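Local coordinates for PHOX (Pseudomonas fluorescens, PDB 4A9V), which catalyses the hydrolysis of phosphate monoesters as an alkaline phosphatase, using a complex iron-calcium cofactor held in a beta-propeller, at residues Q40-K44 with Y139-I143; R111-C116 with R142-N146. One frame throughout, in Å; residues are numbered along the deposited sequence.

Contact 1 of 2, residues Q40-K44 with Y139-I143; sequences QPLHK and YNRRI
In this beta-propeller, an irregular loop, Gln40-Lys44, packs on Asn140-Arg142 of Tyr139-Ile143, which lies late in strand 130-144, one of the two outermost strands of a four-stranded antiparallel sheet. This is structural packing away from the metal sites; it fixes the loop after strand 30-37 to that sheet. Tyr139 and Asn140 form an irregular lead-in; residues 141-143 are extended. Leu42 lies nearest Asn140, with CA atoms 6.2 Å apart, and these two side chains point at each other. Asn140 has chi1 m (-68°) and chi2 near -9°, which places Asn140 ND2 2.9 Å from Leu42 O in a hydrogen bond with an angle of 160°. ND2 also bonds Val134 O, and OD1 accepts from Glu123 N. Leu42 is m,t. Leu42 CB sits 4.1 Å from Asn140 CB, and Leu42 CD1 lies 3.8 Å from Arg142 CD and 3.9 Å from Arg141 O. Arg142 curls through three m angles, and its NH2 bonds Ile143 O at 3.2 Å; NH1 bonds Ala115 O. Arg141 CB points away from the loop; the side chain is all t, and NH2 bonds Ser259 O. His43 starts sideways, but chi1 m (-54°) and chi2 near -53° bring the ring edge to the backbone, with His43 CE1 3.2 Å from Asn140 O. One water lies 3.0 Å from His43 NE2 and accepts from Arg142 N at 3.1 Å.

Contact 2 of 2, residues R111-C116 with R142-N146; sequences RKALAC and RIHGN
The C-terminal part of helix 107-115 docks on the chain around Gly145, near the close of strand 130-144 in a propeller sheet. This helix-to-strand packing lies away from the metal sites. Residues 111-114 are helical, 142-143 extended, and Gly145 has phi/psi -69/-7. The axes of 111-115 and 142-144 approach to 9.3 Å at 124°. Leu114 pairs with Gly145 (CA-CA 4.5 Å) and Ala115 with His144 (5.2 Å). Hydrogen bonds use the carbonyls of Leu114 and Ala115. Gly145 N donates to Leu114 O at 3.0 Å. Arg142, m,m,m, gives both NH1 (2.8 Å) and NH2 (3.1 Å) to Ala115 O, which lies at the guanidinium edge. His144, chi1 p, accepts at ND1 from Asn146 N at 3.1 Å; Asn146 OD1 accepts from Arg233 NH2. Packing is close. An ideal CB on Gly145 would clash with Leu114 CD2 at 2.5 Å. His144 CB lies 3.7 Å from Leu114 O, and Asn146 ND2 3.6 Å from Leu114 CD1. One water donates to Arg111 O and accepts from Asn146 ND2, both at 2.9 Å.

In the fold
From the N terminus, the chain leaves strand 30-37 and enters the loop holding Gln40-Lys44. It then passes helix 57-60, builds strands 68-76 and 82-89, and reaches helix 107-115. Strands 118-127 and 130-144 complete the four-stranded sheet. Contact 2 closes the shorter loop, from helix 107-115 round that strand pair. Contact 1 closes a longer one, spanning 94 residues between its segments. The two closures cross slightly, because contact 2 ends past contact 1 and they share Arg142 and Ile143. Their centres are about 13 Å apart. Strand 130-144 thus ties an early loop and a helix to the same outer edge of the sheet.

Contact 1 of 2, residues Q40-K44 with Y139-I143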
loop_
_atom_site.group_PDB
_atom_site.type_symbol
_atom_site.label_atom_id
_atom_site.label_comp_id
_atom_site.label_asym_id
_atom_site.label_seq_id
_atom_site.Cartn_x
_atom_site.Cartn_y
_atom_site.Cartn_z
ATOM N N GLN A 40 -15.452 -14.662 0.274
ATOM C CA GLN A 40 -16.830 -14.360 0.661
ATOM C C GLN A 40 -17.622 -13.867 -0.547
ATOM O O GLN A 40 -17.274 -12.845 -1.128
ATOM C CB GLN A 40 -16.816 -13.271 1.728
ATOM C CG GLN A 40 -18.188 -12.750 2.115
ATOM C CD GLN A 40 -19.061 -13.817 2.734
ATOM O OE1 GLN A 40 -18.634 -14.525 3.650
ATOM N NE2 GLN A 40 -20.289 -13.937 2.243
ATOM N N PRO A 41 -18.750 -14.522 -0.878
ATOM C CA PRO A 41 -19.574 -13.942 -1.935
ATOM C C PRO A 41 -20.124 -12.577 -1.539
ATOM O O PRO A 41 -20.562 -12.381 -0.402
ATOM C CB PRO A 41 -20.702 -14.965 -2.121
ATOM C CG PRO A 41 -20.707 -15.768 -0.864
ATOM C CD PRO A 41 -19.281 -15.818 -0.417
ATOM N N LEU A 42 -20.142 -11.651 -2.491
ATOM C CA LEU A 42 -20.582 -10.296 -2.206
ATOM C C LEU A 42 -22.069 -10.081 -2.449
ATOM O O LEU A 42 -22.644 -9.164 -1.867
ATOM C CB LEU A 42 -19.791 -9.286 -3.035
ATOM C CG LEU A 42 -18.280 -9.275 -2.814
ATOM C CD1 LEU A 42 -17.690 -8.053 -3.506
ATOM C CD2 LEU A 42 -17.905 -9.284 -1.339
ATOM N N HIS A 43 -22.655 -10.851 -3.361
ATOM C CA HIS A 43 -23.999 -10.564 -3.860
ATOM C C HIS A 43 -25.005 -11.572 -3.385
ATOM O O HIS A 43 -24.659 -12.648 -2.889
ATOM C CB HIS A 43 -23.992 -10.492 -5.378
ATOM C CG HIS A 43 -22.973 -9.529 -5.920
ATOM N ND1 HIS A 43 -22.905 -8.245 -5.516
ATOM C CD2 HIS A 43 -21.923 -9.719 -6.802
ATOM C CE1 HIS A 43 -21.876 -7.640 -6.136
ATOM N NE2 HIS A 43 -21.306 -8.531 -6.960
ATOM N N LYS A 44 -26.271 -11.179 -3.430
ATOM C CA LYS A 44 -27.329 -12.070 -2.995
ATOM C C LYS A 44 -27.254 -13.391 -3.756
ATOM O O LYS A 44 -27.150 -13.422 -4.979
ATOM C CB LYS A 44 -28.698 -11.420 -3.180
ATOM C CG LYS A 44 -29.845 -12.247 -2.625
ATOM C CD LYS A 44 -31.142 -11.461 -2.648
ATOM C CE LYS A 44 -32.351 -12.379 -2.659
ATOM N NZ LYS A 44 -33.625 -11.610 -2.621
ATOM N N TYR A 139 -24.101 -1.547 -3.280
ATOM C CA TYR A 139 -22.780 -0.933 -3.389
ATOM C C TYR A 139 -21.657 -1.961 -3.502
ATOM O O TYR A 139 -20.527 -1.610 -3.818
ATOM C CB TYR A 139 -22.540 -0.006 -2.203
ATOM C CG TYR A 139 -23.452 1.199 -2.205
ATOM C CD1 TYR A 139 -23.205 2.266 -3.050
ATOM C CD2 TYR A 139 -24.631 1.205 -1.471
ATOM C CE1 TYR A 139 -24.068 3.341 -3.112
ATOM C CE2 TYR A 139 -25.529 2.253 -1.569
ATOM C CZ TYR A 139 -25.234 3.326 -2.378
ATOM O OH TYR A 139 -26.113 4.380 -2.483
ATOM N N ASN A 140 -21.928 -3.213 -3.156
ATOM C CA ASN A 140 -20.870 -4.215 -3.169
ATOM C C ASN A 140 -20.378 -4.415 -4.594
ATOM O O ASN A 140 -21.180 -4.540 -5.519
ATOM C CB ASN A 140 -21.361 -5.546 -2.610
ATOM C CG ASN A 140 -21.654 -5.493 -1.124
ATOM O OD1 ASN A 140 -21.338 -4.516 -0.432
ATOM N ND2 ASN A 140 -22.217 -6.580 -0.613
ATOM N N ARG A 141 -19.067 -4.547 -4.765
ATOM C CA ARG A 141 -18.507 -4.592 -6.102
ATOM C C ARG A 141 -17.120 -5.192 -6.069
ATOM O O ARG A 141 -16.324 -4.868 -5.194
ATOM C CB ARG A 141 -18.441 -3.168 -6.654
ATOM C CG ARG A 141 -18.001 -3.087 -8.088
ATOM C CD ARG A 141 -17.887 -1.646 -8.535
ATOM N NE ARG A 141 -17.525 -1.595 -9.935
ATOM C CZ ARG A 141 -17.448 -0.489 -10.654
ATOM N NH1 ARG A 141 -17.510 0.696 -10.058
ATOM N NH2 ARG A 141 -17.226 -0.584 -11.959
ATOM N N ARG A 142 -16.807 -5.995 -7.079
ATOM C CA ARG A 142 -15.424 -6.331 -7.407
ATOM C C ARG A 142 -14.950 -5.525 -8.608
ATOM O O ARG A 142 -15.589 -5.520 -9.659
ATOM C CB ARG A 142 -15.263 -7.822 -7.696
ATOM C CG ARG A 142 -15.327 -8.723 -6.477
ATOM C CD ARG A 142 -14.344 -8.342 -5.378
ATOM N NE ARG A 142 -13.003 -8.024 -5.862
ATOM C CZ ARG A 142 -12.197 -8.897 -6.456
ATOM N NH1 ARG A 142 -12.468 -10.192 -6.422
ATOM N NH2 ARG A 142 -11.109 -8.481 -7.090
ATOM N N ILE A 143 -13.776 -4.927 -8.457
ATOM C CA ILE A 143 -12.975 -4.456 -9.561
ATOM C C ILE A 143 -11.755 -5.363 -9.583
ATOM O O ILE A 143 -11.150 -5.600 -8.538
ATOM C CB ILE A 143 -12.580 -2.983 -9.353
ATOM C CG1 ILE A 143 -13.846 -2.116 -9.284
ATOM C CG2 ILE A 143 -11.662 -2.511 -10.466
ATOM C CD1 ILE A 143 -13.693 -0.815 -8.537
HETATM O O HOH W 1 -19.227 -7.205 -8.672
#

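Contact 2 of 2, residues R111-C116 with R142-N146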
loop_
_atom_site.group_PDB
_atom_site.type_symbol
_atom_site.label_atom_id
_atom_site.label_comp_id
_atom_site.label_asym_id
_atom_site.label_seq_id
_atom_site.Cartn_x
_atom_site.Cartn_y
_atom_site.Cartn_z
ATOM N N ARG A 111 -7.296 -16.384 -15.472
ATOM C CA ARG A 111 -8.469 -15.562 -15.191
ATOM C C ARG A 111 -8.833 -15.584 -13.707
ATOM O O ARG A 111 -9.176 -14.559 -13.118
ATOM C CB ARG A 111 -9.646 -16.061 -16.019
ATOM C CG ARG A 111 -10.903 -15.237 -15.844
ATOM C CD ARG A 111 -12.082 -15.903 -16.517
ATOM N NE ARG A 111 -13.331 -15.285 -16.097
ATOM C CZ ARG A 111 -14.532 -15.740 -16.427
ATOM N NH1 ARG A 111 -14.650 -16.841 -17.157
ATOM N NH2 ARG A 111 -15.619 -15.102 -16.019
ATOM N N LYS A 112 -8.716 -16.750 -13.081
ATOM C CA LYS A 112 -9.045 -16.901 -11.670
ATOM C C LYS A 112 -8.068 -16.128 -10.772
ATOM O O LYS A 112 -8.479 -15.506 -9.797
ATOM C CB LYS A 112 -9.048 -18.383 -11.311
ATOM C CG LYS A 112 -9.418 -18.709 -9.882
ATOM C CD LYS A 112 -9.652 -20.200 -9.727
ATOM C CE LYS A 112 -9.615 -20.623 -8.276
ATOM N NZ LYS A 112 -9.934 -22.068 -8.109
ATOM N N ALA A 113 -6.782 -16.135 -11.118
ATOM C CA ALA A 113 -5.784 -15.341 -10.390
ATOM C C ALA A 113 -6.057 -13.848 -10.552
ATOM O O ALA A 113 -6.037 -13.103 -9.576
ATOM C CB ALA A 113 -4.375 -15.693 -10.856
ATOM N N LEU A 114 -6.319 -13.407 -11.773
ATOM C CA LEU A 114 -6.630 -11.998 -12.005
ATOM C C LEU A 114 -7.900 -11.575 -11.255
ATOM O O LEU A 114 -7.995 -10.446 -10.760
ATOM C CB LEU A 114 -6.793 -11.750 -13.506
ATOM C CG LEU A 114 -5.467 -11.568 -14.247
ATOM C CD1 LEU A 114 -5.621 -11.899 -15.720
ATOM C CD2 LEU A 114 -4.934 -10.157 -14.084
ATOM N N ALA A 115 -8.836 -12.511 -11.104
ATOM C CA ALA A 115 -10.080 -12.261 -10.390
ATOM C C ALA A 115 -9.843 -11.991 -8.906
ATOM O O ALA A 115 -10.659 -11.348 -8.249
ATOM C CB ALA A 115 -11.020 -13.439 -10.561
ATOM N N CYS A 116 -8.775 -12.565 -8.361
ATOM C CA CYS A 116 -8.437 -12.391 -6.955
ATOM C C CYS A 116 -7.948 -10.996 -6.612
ATOM O O CYS A 116 -7.850 -10.678 -5.433
ATOM C CB CYS A 116 -7.332 -13.365 -6.564
ATOM S SG CYS A 116 -7.822 -15.091 -6.390
ATOM N N ARG A 142 -16.807 -5.995 -7.079
ATOM C CA ARG A 142 -15.424 -6.331 -7.407
ATOM C C ARG A 142 -14.950 -5.525 -8.608
ATOM O O ARG A 142 -15.589 -5.520 -9.659
ATOM C CB ARG A 142 -15.263 -7.822 -7.696
ATOM C CG ARG A 142 -15.327 -8.723 -6.477
ATOM C CD ARG A 142 -14.344 -8.342 -5.378
ATOM N NE ARG A 142 -13.003 -8.024 -5.862
ATOM C CZ ARG A 142 -12.197 -8.897 -6.456
ATOM N NH1 ARG A 142 -12.468 -10.192 -6.422
ATOM N NH2 ARG A 142 -11.109 -8.481 -7.090
ATOM N N ILE A 143 -13.776 -4.927 -8.457
ATOM C CA ILE A 143 -12.975 -4.456 -9.561
ATOM C C ILE A 143 -11.755 -5.363 -9.583
ATOM O O ILE A 143 -11.150 -5.600 -8.538
ATOM C CB ILE A 143 -12.580 -2.983 -9.353
ATOM C CG1 ILE A 143 -13.846 -2.116 -9.284
ATOM C CG2 ILE A 143 -11.662 -2.511 -10.466
ATOM C CD1 ILE A 143 -13.693 -0.815 -8.537
ATOM N N HIS A 144 -11.525 -6.037 -10.695
ATOM C CA HIS A 144 -10.488 -7.053 -10.720
ATOM C C HIS A 144 -9.550 -6.883 -11.883
ATOM O O HIS A 144 -9.607 -5.890 -12.621
ATOM C CB HIS A 144 -11.114 -8.448 -10.696
ATOM C CG HIS A 144 -12.099 -8.690 -11.804
ATOM N ND1 HIS A 144 -11.729 -8.758 -13.099
ATOM C CD2 HIS A 144 -13.478 -8.861 -11.775
ATOM C CE1 HIS A 144 -12.813 -8.955 -13.859
ATOM N NE2 HIS A 144 -13.883 -9.040 -13.046
ATOM N N GLY A 145 -8.647 -7.842 -12.046
ATOM C CA GLY A 145 -7.564 -7.717 -13.007
ATOM C C GLY A 145 -7.968 -7.765 -14.468
ATOM O O GLY A 145 -7.144 -7.466 -15.332
ATOM N N ASN A 146 -9.239 -8.067 -14.739
ATOM C CA ASN A 146 -9.781 -7.992 -16.099
ATOM C C ASN A 146 -10.891 -6.943 -16.272
ATOM O O ASN A 146 -11.477 -6.855 -17.346
ATOM C CB ASN A 146 -10.284 -9.369 -16.565
ATOM C CG ASN A 146 -9.165 -10.254 -17.085
ATOM O OD1 ASN A 146 -8.402 -9.851 -17.965
ATOM N ND2 ASN A 146 -9.102 -11.487 -16.586
HETATM O O HOH W 2 -10.551 -12.197 -14.181
#